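Local coordinates for pesticidal crystal protein CRY4AA (Bacillus thuringiensis, PDB 2C9K) that promotes colloid-osmotic lysis in insects, including mosquito larvae, by binding to their midgut epithelial cells, at residues Q516-I521 against S574-F579; N464-H469 against I605-I610. One frame throughout, in Å; residues are numbered along the deposited sequence.

Following the chain from the N terminus, N464-H469 comes first, in the loop between strands 450-457 and 471-475, where the chain enters the C-terminal β-sandwich. Its partner, I605-I610, is the end of strand 600-609, only a few residues short of the C terminus, so contact 2 closes a loop of 135 residues around most of the sandwich. Contact 1 is nested inside that loop: Q516-I521 opens strand 517-527, and S574-F579 returns to it 52 residues later. The centres of the two contacts are about 9 Å apart, because strands 517-527 and 600-609 are neighbours in one sheet. Together they tie the entering loop, the last strand and strand 577-579 to strand 517-527.

Contact 1 (Q516-I521 against S574-F579); sequences QQSYFI and SNEVKF
Y519 and F579 lie on the same buried face of an antiparallel strand pair, and their side chains cross at about a right angle. The rings meet obliquely, planes 43° apart, with Y519 CE1 at the edge of the F579 ring, 3.6 Å from its CD1. With CG anti to the carbonyl carbon in both (chi1 -56° and -57°), the rings lean toward each other on the antiparallel strands. V577 fills in beside them, its CG2 4.2 Å from Y519 CB. The Y519 hydroxyl is held outside the pair, bonded to H512 NE2 and the carbonyl of Y467.

The backbones underneath are paired: Y519 N bonds V577 O at 2.7 Å, V577 N returns a bond to Y519 O, and F579 N bonds Q517 O at 3.0 Å, while Q517 N to F579 O is weak. On the other face F520 starts out pointing away from its partner, yet its ring reaches back, CE2 lying 3.5 Å from E576 CB. Also there, E576 OE1 bonds S518 OG weakly at 3.3 Å. Past F520 the pairing opens, and a water bridges I521 N and N575 O.

Strand 600-609 flanks strand 517-527 on its other side, with F607 touching both Y519 and F579. Strand 545-550 of the second sheet packs against V577 and I521, as expected for the β-sandwich that forms the C-terminal domain of three-domain Cry toxins.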
ATOM      1  N   GLN A 516      -8.658  23.593  17.834  1.00 26.96           N
ATOM      2  CA  GLN A 516      -8.642  24.758  16.971  1.00 27.46           C
ATOM      3  C   GLN A 516      -7.244  24.909  16.393  1.00 26.89           C
ATOM      4  O   GLN A 516      -6.265  24.778  17.114  1.00 28.08           O
ATOM      5  CB  GLN A 516      -9.004  25.997  17.771  1.00 28.99           C
ATOM      6  CG  GLN A 516      -8.856  27.274  16.999  1.00 34.38           C
ATOM      7  CD  GLN A 516      -9.955  28.235  17.323  1.00 38.05           C
ATOM      8  OE1 GLN A 516     -11.128  27.971  17.031  1.00 39.27           O
ATOM      9  NE2 GLN A 516      -9.599  29.360  17.942  1.00 39.56           N
ATOM     10  N   GLN A 517      -7.147  25.183  15.098  1.00 26.03           N
ATOM     11  CA  GLN A 517      -5.845  25.331  14.473  1.00 26.97           C
ATOM     12  C   GLN A 517      -5.851  26.128  13.182  1.00 28.50           C
ATOM     13  O   GLN A 517      -6.890  26.272  12.521  1.00 29.59           O
ATOM     14  CB  GLN A 517      -5.251  23.957  14.169  1.00 28.18           C
ATOM     15  CG  GLN A 517      -4.234  23.488  15.173  1.00 30.42           C
ATOM     16  CD  GLN A 517      -2.924  24.248  15.099  1.00 27.93           C
ATOM     17  OE1 GLN A 517      -2.901  25.471  14.948  1.00 26.21           O
ATOM     18  NE2 GLN A 517      -1.825  23.524  15.231  1.00 27.56           N
ATOM     19  N   SER A 518      -4.674  26.646  12.840  1.00 27.01           N
ATOM     20  CA  SER A 518      -4.473  27.382  11.604  1.00 26.52           C
ATOM     21  C   SER A 518      -3.504  26.522  10.806  1.00 25.45           C
ATOM     22  O   SER A 518      -2.687  25.809  11.383  1.00 25.25           O
ATOM     23  CB  SER A 518      -3.867  28.761  11.869  1.00 27.67           C
ATOM     24  OG  SER A 518      -4.887  29.732  12.047  1.00 29.90           O
ATOM     25  N   TYR A 519      -3.600  26.569   9.485  1.00 24.22           N
ATOM     26  CA  TYR A 519      -2.719  25.757   8.664  1.00 23.56           C
ATOM     27  C   TYR A 519      -2.312  26.459   7.391  1.00 23.12           C
ATOM     28  O   TYR A 519      -2.646  27.615   7.148  1.00 23.50           O
ATOM     29  CB  TYR A 519      -3.414  24.457   8.229  1.00 22.98           C
ATOM     30  CG  TYR A 519      -3.966  23.587   9.322  1.00 21.69           C
ATOM     31  CD1 TYR A 519      -5.140  23.936   9.997  1.00 21.82           C
ATOM     32  CD2 TYR A 519      -3.319  22.405   9.680  1.00 20.56           C
ATOM     33  CE1 TYR A 519      -5.662  23.126  11.014  1.00 21.42           C
ATOM     34  CE2 TYR A 519      -3.825  21.586  10.693  1.00 22.20           C
ATOM     35  CZ  TYR A 519      -4.995  21.953  11.358  1.00 22.71           C
ATOM     36  OH  TYR A 519      -5.480  21.155  12.367  1.00 21.98           O
ATOM     37  N   PHE A 520      -1.567  25.713   6.590  1.00 21.44           N
ATOM     38  CA  PHE A 520      -1.154  26.114   5.261  1.00 21.75           C
ATOM     39  C   PHE A 520      -1.461  24.799   4.564  1.00 21.04           C
ATOM     40  O   PHE A 520      -1.081  23.740   5.062  1.00 22.56           O
ATOM     41  CB  PHE A 520       0.350  26.431   5.183  1.00 21.49           C
ATOM     42  CG  PHE A 520       0.694  27.832   5.610  1.00 22.66           C
ATOM     43  CD1 PHE A 520       1.721  28.068   6.520  1.00 21.88           C
ATOM     44  CD2 PHE A 520      -0.059  28.914   5.156  1.00 24.01           C
ATOM     45  CE1 PHE A 520       1.983  29.354   6.979  1.00 21.54           C
ATOM     46  CE2 PHE A 520       0.199  30.212   5.615  1.00 22.92           C
ATOM     47  CZ  PHE A 520       1.220  30.427   6.529  1.00 22.06           C
ATOM     48  N   ILE A 521      -2.206  24.823   3.472  1.00 17.69           N
ATOM     49  CA  ILE A 521      -2.447  23.559   2.813  1.00 18.66           C
ATOM     50  C   ILE A 521      -1.400  23.497   1.685  1.00 18.07           C
ATOM     51  O   ILE A 521      -1.206  24.460   0.948  1.00 15.74           O
ATOM     52  CB  ILE A 521      -3.970  23.406   2.350  1.00 19.26           C
ATOM     53  CG1 ILE A 521      -4.077  23.262   0.841  1.00 17.79           C
ATOM     54  CG2 ILE A 521      -4.818  24.547   2.891  1.00 15.67           C
ATOM     55  CD1 ILE A 521      -3.727  21.900   0.371  1.00 19.06           C
ATOM     56  N   SER A 574      -0.479  30.396  -0.328  1.00 35.38           N
ATOM     57  CA  SER A 574      -0.057  31.474   0.551  1.00 36.80           C
ATOM     58  C   SER A 574      -0.974  31.710   1.746  1.00 38.18           C
ATOM     59  O   SER A 574      -0.565  31.526   2.892  1.00 38.89           O
ATOM     60  CB  SER A 574       0.097  32.763  -0.253  1.00 37.45           C
ATOM     61  OG  SER A 574      -1.081  33.059  -0.976  1.00 39.81           O
ATOM     62  N   ASN A 575      -2.209  32.118   1.489  1.00 39.59           N
ATOM     63  CA  ASN A 575      -3.153  32.374   2.572  1.00 40.98           C
ATOM     64  C   ASN A 575      -3.364  31.163   3.483  1.00 40.89           C
ATOM     65  O   ASN A 575      -3.339  30.017   3.038  1.00 40.21           O
ATOM     66  CB  ASN A 575      -4.497  32.844   2.003  1.00 42.44           C
ATOM     67  CG  ASN A 575      -5.011  31.940   0.900  1.00 44.52           C
ATOM     68  OD1 ASN A 575      -4.310  31.668  -0.077  1.00 46.61           O
ATOM     69  ND2 ASN A 575      -6.246  31.479   1.044  1.00 45.69           N
ATOM     70  N   GLU A 576      -3.567  31.429   4.769  1.00 41.73           N
ATOM     71  CA  GLU A 576      -3.781  30.363   5.736  1.00 41.57           C
ATOM     72  C   GLU A 576      -5.254  30.159   6.069  1.00 40.65           C
ATOM     73  O   GLU A 576      -6.094  31.028   5.841  1.00 41.35           O
ATOM     74  CB  GLU A 576      -3.000  30.638   7.023  1.00 42.66           C
ATOM     75  CG  GLU A 576      -3.291  31.976   7.678  1.00 45.08           C
ATOM     76  CD  GLU A 576      -2.576  32.127   9.009  1.00 47.29           C
ATOM     77  OE1 GLU A 576      -3.050  31.541  10.011  1.00 47.78           O
ATOM     78  OE2 GLU A 576      -1.529  32.815   9.051  1.00 48.61           O
ATOM     79  N   VAL A 577      -5.554  28.993   6.620  1.00 38.87           N
ATOM     80  CA  VAL A 577      -6.911  28.646   6.982  1.00 36.15           C
ATOM     81  C   VAL A 577      -6.976  28.235   8.461  1.00 36.06           C
ATOM     82  O   VAL A 577      -5.983  27.803   9.054  1.00 36.12           O
ATOM     83  CB  VAL A 577      -7.400  27.491   6.097  1.00 35.23           C
ATOM     84  CG1 VAL A 577      -6.955  27.723   4.665  1.00 32.34           C
ATOM     85  CG2 VAL A 577      -6.851  26.170   6.608  1.00 35.74           C
ATOM     86  N   LYS A 578      -8.149  28.391   9.056  1.00 34.03           N
ATOM     87  CA  LYS A 578      -8.347  28.025  10.444  1.00 32.94           C
ATOM     88  C   LYS A 578      -9.623  27.201  10.535  1.00 31.03           C
ATOM     89  O   LYS A 578     -10.666  27.587  10.001  1.00 30.40           O
ATOM     90  CB  LYS A 578      -8.445  29.269  11.335  1.00 35.58           C
ATOM     91  CG  LYS A 578      -9.556  30.259  10.981  1.00 39.61           C
ATOM     92  CD  LYS A 578      -9.265  31.028   9.678  1.00 41.89           C
ATOM     93  CE  LYS A 578      -9.909  30.380   8.451  1.00 41.12           C
ATOM     94  NZ  LYS A 578      -9.387  30.957   7.181  1.00 38.92           N
ATOM     95  N   PHE A 579      -9.525  26.056  11.204  1.00 27.59           N
ATOM     96  CA  PHE A 579     -10.660  25.164  11.366  1.00 24.02           C
ATOM     97  C   PHE A 579     -11.055  25.059  12.839  1.00 22.05           C
ATOM     98  O   PHE A 579     -10.201  25.057  13.723  1.00 21.73           O
ATOM     99  CB  PHE A 579     -10.304  23.779  10.827  1.00 23.81           C
ATOM    100  CG  PHE A 579      -9.860  23.777   9.391  1.00 25.03           C
ATOM    101  CD1 PHE A 579      -8.613  23.274   9.037  1.00 24.85           C
ATOM    102  CD2 PHE A 579     -10.704  24.232   8.383  1.00 25.57           C
ATOM    103  CE1 PHE A 579      -8.218  23.220   7.703  1.00 23.52           C
ATOM    104  CE2 PHE A 579     -10.313  24.178   7.046  1.00 24.42           C
ATOM    105  CZ  PHE A 579      -9.069  23.671   6.709  1.00 22.71           C
TER
HETATM  106  O   HOH W   1      -2.115  27.424   2.394  1.00 25.17           O

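Contact 2 (N464-H469 against I605-I610); sequences NTIYTH and IEFLPI
I466 points its side chain at F607, and the two cross at about a right angle. From CB, which is directed toward strand 605-609, the side chain forks. CG2 lies above the root of the ring, over the CG-CB bond, 3.9 Å from both CB and CG of F607. CG1, anti to the carbonyl carbon (chi1 -65°), stands over the same face toward the CD1-CE1 bond, 4.0 Å from F607 CE1. A straight chi2 of 177° carries CD1 on across that face, to 3.3 Å from F607 CZ. There the methyl makes a CH-pi contact, 3.5 Å from the F607 centroid and 16° off the ring normal, shifted slightly toward the rim. The branched side chain therefore covers one face of the ring from root to tip.

Farther along, the contact changes character. The backbone carbonyl of T468 faces the pyrrolidine of P609, with T468 O 3.3 Å from P609 CB and 3.5 Å from P609 CG. That oxygen finds its polar partner elsewhere, as an acceptor for Q517 NE2. The loop has other polar ties: the I466 carbonyl accepts from the hydroxyl of S513, just before strand 517-527, and Y467 N bonds T472 OG1 of strand 471-475.

I585 and L587 of strand 584-591 reach I466 and F607, respectively, from the second sheet, and I474 touches both. The aliphatic-on-aromatic contact thus belongs to the hydrophobic interior between the two sheets, where the incoming loop packs on the last strand. This is the C-terminal β-sandwich, the jelly-roll domain of the three-domain δ-endotoxins.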
ATOM      1  N   ASN A 464     -11.089  11.248   7.022  1.00 21.71           N
ATOM      2  CA  ASN A 464     -10.138  12.223   6.490  1.00 21.55           C
ATOM      3  C   ASN A 464      -9.715  13.220   7.557  1.00 21.70           C
ATOM      4  O   ASN A 464      -9.541  14.406   7.261  1.00 22.88           O
ATOM      5  CB  ASN A 464     -10.749  13.011   5.322  1.00 19.74           C
ATOM      6  CG  ASN A 464     -10.727  12.242   4.022  1.00 19.76           C
ATOM      7  OD1 ASN A 464      -9.779  11.520   3.737  1.00 19.63           O
ATOM      8  ND2 ASN A 464     -11.767  12.406   3.215  1.00 20.69           N
ATOM      9  N   THR A 465      -9.527  12.767   8.787  1.00 21.40           N
ATOM     10  CA  THR A 465      -9.181  13.722   9.827  1.00 23.57           C
ATOM     11  C   THR A 465      -7.904  14.515   9.575  1.00 23.53           C
ATOM     12  O   THR A 465      -6.930  14.033   8.981  1.00 23.00           O
ATOM     13  CB  THR A 465      -9.093  13.066  11.219  1.00 23.65           C
ATOM     14  OG1 THR A 465      -7.838  12.397  11.359  1.00 26.42           O
ATOM     15  CG2 THR A 465     -10.226  12.066  11.397  1.00 24.64           C
ATOM     16  N   ILE A 466      -7.946  15.761  10.027  1.00 22.62           N
ATOM     17  CA  ILE A 466      -6.833  16.676   9.907  1.00 19.97           C
ATOM     18  C   ILE A 466      -6.366  16.886  11.333  1.00 20.10           C
ATOM     19  O   ILE A 466      -7.134  17.342  12.178  1.00 21.37           O
ATOM     20  CB  ILE A 466      -7.301  18.003   9.267  1.00 18.33           C
ATOM     21  CG1 ILE A 466      -7.752  17.716   7.825  1.00 19.90           C
ATOM     22  CG2 ILE A 466      -6.187  19.039   9.312  1.00 14.84           C
ATOM     23  CD1 ILE A 466      -8.302  18.886   7.057  1.00 18.48           C
ATOM     24  N   TYR A 467      -5.124  16.514  11.609  0.50 18.87           N
ATOM     25  CA  TYR A 467      -4.587  16.666  12.945  0.50 18.68           C
ATOM     26  C   TYR A 467      -3.971  18.042  13.131  0.50 19.77           C
ATOM     27  O   TYR A 467      -3.706  18.755  12.167  0.50 18.97           O
ATOM     28  CB  TYR A 467      -3.562  15.569  13.227  0.50 19.10           C
ATOM     29  CG  TYR A 467      -4.136  14.172  13.091  1.00 19.50           C
ATOM     30  CD1 TYR A 467      -4.010  13.456  11.901  1.00 18.39           C
ATOM     31  CD2 TYR A 467      -4.840  13.586  14.147  1.00 19.52           C
ATOM     32  CE1 TYR A 467      -4.569  12.193  11.766  1.00 21.16           C
ATOM     33  CE2 TYR A 467      -5.409  12.327  14.025  1.00 20.77           C
ATOM     34  CZ  TYR A 467      -5.272  11.630  12.835  1.00 22.91           C
ATOM     35  OH  TYR A 467      -5.844  10.378  12.714  1.00 24.46           O
ATOM     36  N   THR A 468      -3.741  18.406  14.385  1.00 22.65           N
ATOM     37  CA  THR A 468      -3.192  19.715  14.727  1.00 23.07           C
ATOM     38  C   THR A 468      -1.763  19.717  15.249  1.00 22.81           C
ATOM     39  O   THR A 468      -1.152  20.773  15.349  1.00 24.23           O
ATOM     40  CB  THR A 468      -4.045  20.383  15.813  1.00 23.42           C
ATOM     41  OG1 THR A 468      -3.977  19.596  17.008  1.00 26.21           O
ATOM     42  CG2 THR A 468      -5.491  20.489  15.373  1.00 23.03           C
ATOM     43  N   HIS A 469      -1.241  18.543  15.594  1.00 23.69           N
ATOM     44  CA  HIS A 469       0.102  18.435  16.156  1.00 23.02           C
ATOM     45  C   HIS A 469       1.144  17.846  15.224  1.00 24.13           C
ATOM     46  O   HIS A 469       2.196  17.386  15.677  1.00 28.51           O
ATOM     47  CB  HIS A 469       0.063  17.602  17.439  1.00 21.01           C
ATOM     48  CG  HIS A 469      -0.219  16.150  17.206  1.00 22.16           C
ATOM     49  ND1 HIS A 469      -1.382  15.700  16.621  1.00 23.22           N
ATOM     50  CD2 HIS A 469       0.525  15.048  17.457  1.00 22.90           C
ATOM     51  CE1 HIS A 469      -1.342  14.384  16.517  1.00 23.00           C
ATOM     52  NE2 HIS A 469      -0.196  13.964  17.016  1.00 23.28           N
ATOM     53  N   ILE A 605      -2.583  15.909  -0.531  1.00 20.06           N
ATOM     54  CA  ILE A 605      -3.039  17.222  -0.066  1.00 19.53           C
ATOM     55  C   ILE A 605      -2.491  17.262   1.350  1.00 20.20           C
ATOM     56  O   ILE A 605      -2.789  16.382   2.157  1.00 20.90           O
ATOM     57  CB  ILE A 605      -4.572  17.320   0.018  1.00 17.06           C
ATOM     58  CG1 ILE A 605      -5.214  16.886  -1.301  1.00 15.79           C
ATOM     59  CG2 ILE A 605      -4.963  18.731   0.373  1.00 13.18           C
ATOM     60  CD1 ILE A 605      -4.805  17.701  -2.504  1.00 12.90           C
ATOM     61  N   GLU A 606      -1.684  18.261   1.662  1.00 20.39           N
ATOM     62  CA  GLU A 606      -1.097  18.312   2.991  1.00 19.90           C
ATOM     63  C   GLU A 606      -1.491  19.515   3.824  1.00 20.76           C
ATOM     64  O   GLU A 606      -1.630  20.632   3.312  1.00 20.47           O
ATOM     65  CB  GLU A 606       0.425  18.217   2.872  1.00 18.10           C
ATOM     66  CG  GLU A 606       0.864  16.874   2.323  1.00 20.03           C
ATOM     67  CD  GLU A 606       2.364  16.724   2.185  1.00 20.75           C
ATOM     68  OE1 GLU A 606       2.830  15.562   2.128  1.00 20.95           O
ATOM     69  OE2 GLU A 606       3.072  17.751   2.118  1.00 20.78           O
ATOM     70  N   PHE A 607      -1.697  19.273   5.110  1.00 20.56           N
ATOM     71  CA  PHE A 607      -2.047  20.340   6.021  1.00 23.77           C
ATOM     72  C   PHE A 607      -0.905  20.543   7.001  1.00 25.77           C
ATOM     73  O   PHE A 607      -0.524  19.627   7.731  1.00 26.02           O
ATOM     74  CB  PHE A 607      -3.331  20.014   6.776  1.00 23.12           C
ATOM     75  CG  PHE A 607      -4.545  19.969   5.905  1.00 24.35           C
ATOM     76  CD1 PHE A 607      -4.867  18.813   5.194  1.00 25.86           C
ATOM     77  CD2 PHE A 607      -5.364  21.088   5.778  1.00 23.80           C
ATOM     78  CE1 PHE A 607      -5.997  18.771   4.364  1.00 27.33           C
ATOM     79  CE2 PHE A 607      -6.487  21.064   4.957  1.00 25.94           C
ATOM     80  CZ  PHE A 607      -6.810  19.901   4.245  1.00 26.86           C
ATOM     81  N   LEU A 608      -0.344  21.746   7.002  1.00 27.66           N
ATOM     82  CA  LEU A 608       0.755  22.057   7.902  1.00 28.88           C
ATOM     83  C   LEU A 608       0.273  22.919   9.062  1.00 29.83           C
ATOM     84  O   LEU A 608      -0.155  24.055   8.859  1.00 31.22           O
ATOM     85  CB  LEU A 608       1.861  22.803   7.152  1.00 28.52           C
ATOM     86  CG  LEU A 608       2.385  22.203   5.848  1.00 28.35           C
ATOM     87  CD1 LEU A 608       3.650  22.949   5.422  1.00 28.47           C
ATOM     88  CD2 LEU A 608       2.685  20.735   6.038  1.00 28.54           C
ATOM     89  N   PRO A 609       0.318  22.385  10.294  1.00 30.03           N
ATOM     90  CA  PRO A 609      -0.120  23.156  11.462  1.00 30.69           C
ATOM     91  C   PRO A 609       0.776  24.385  11.609  1.00 32.74           C
ATOM     92  O   PRO A 609       1.997  24.278  11.464  1.00 33.38           O
ATOM     93  CB  PRO A 609       0.081  22.180  12.616  1.00 28.43           C
ATOM     94  CG  PRO A 609      -0.119  20.855  11.979  1.00 28.82           C
ATOM     95  CD  PRO A 609       0.621  20.993  10.672  1.00 30.02           C
ATOM     96  N   ILE A 610       0.188  25.543  11.885  1.00 34.73           N
ATOM     97  CA  ILE A 610       0.986  26.750  12.058  1.00 39.02           C
ATOM     98  C   ILE A 610       1.291  26.991  13.539  1.00 42.73           C
ATOM     99  O   ILE A 610       2.438  27.260  13.912  1.00 41.67           O
ATOM    100  CB  ILE A 610       0.271  27.992  11.502  1.00 38.01           C
ATOM    101  CG1 ILE A 610       0.020  27.836  10.006  1.00 37.41           C
ATOM    102  CG2 ILE A 610       1.117  29.227  11.752  1.00 37.54           C
ATOM    103  CD1 ILE A 610      -0.619  29.054   9.372  1.00 37.79           C
TER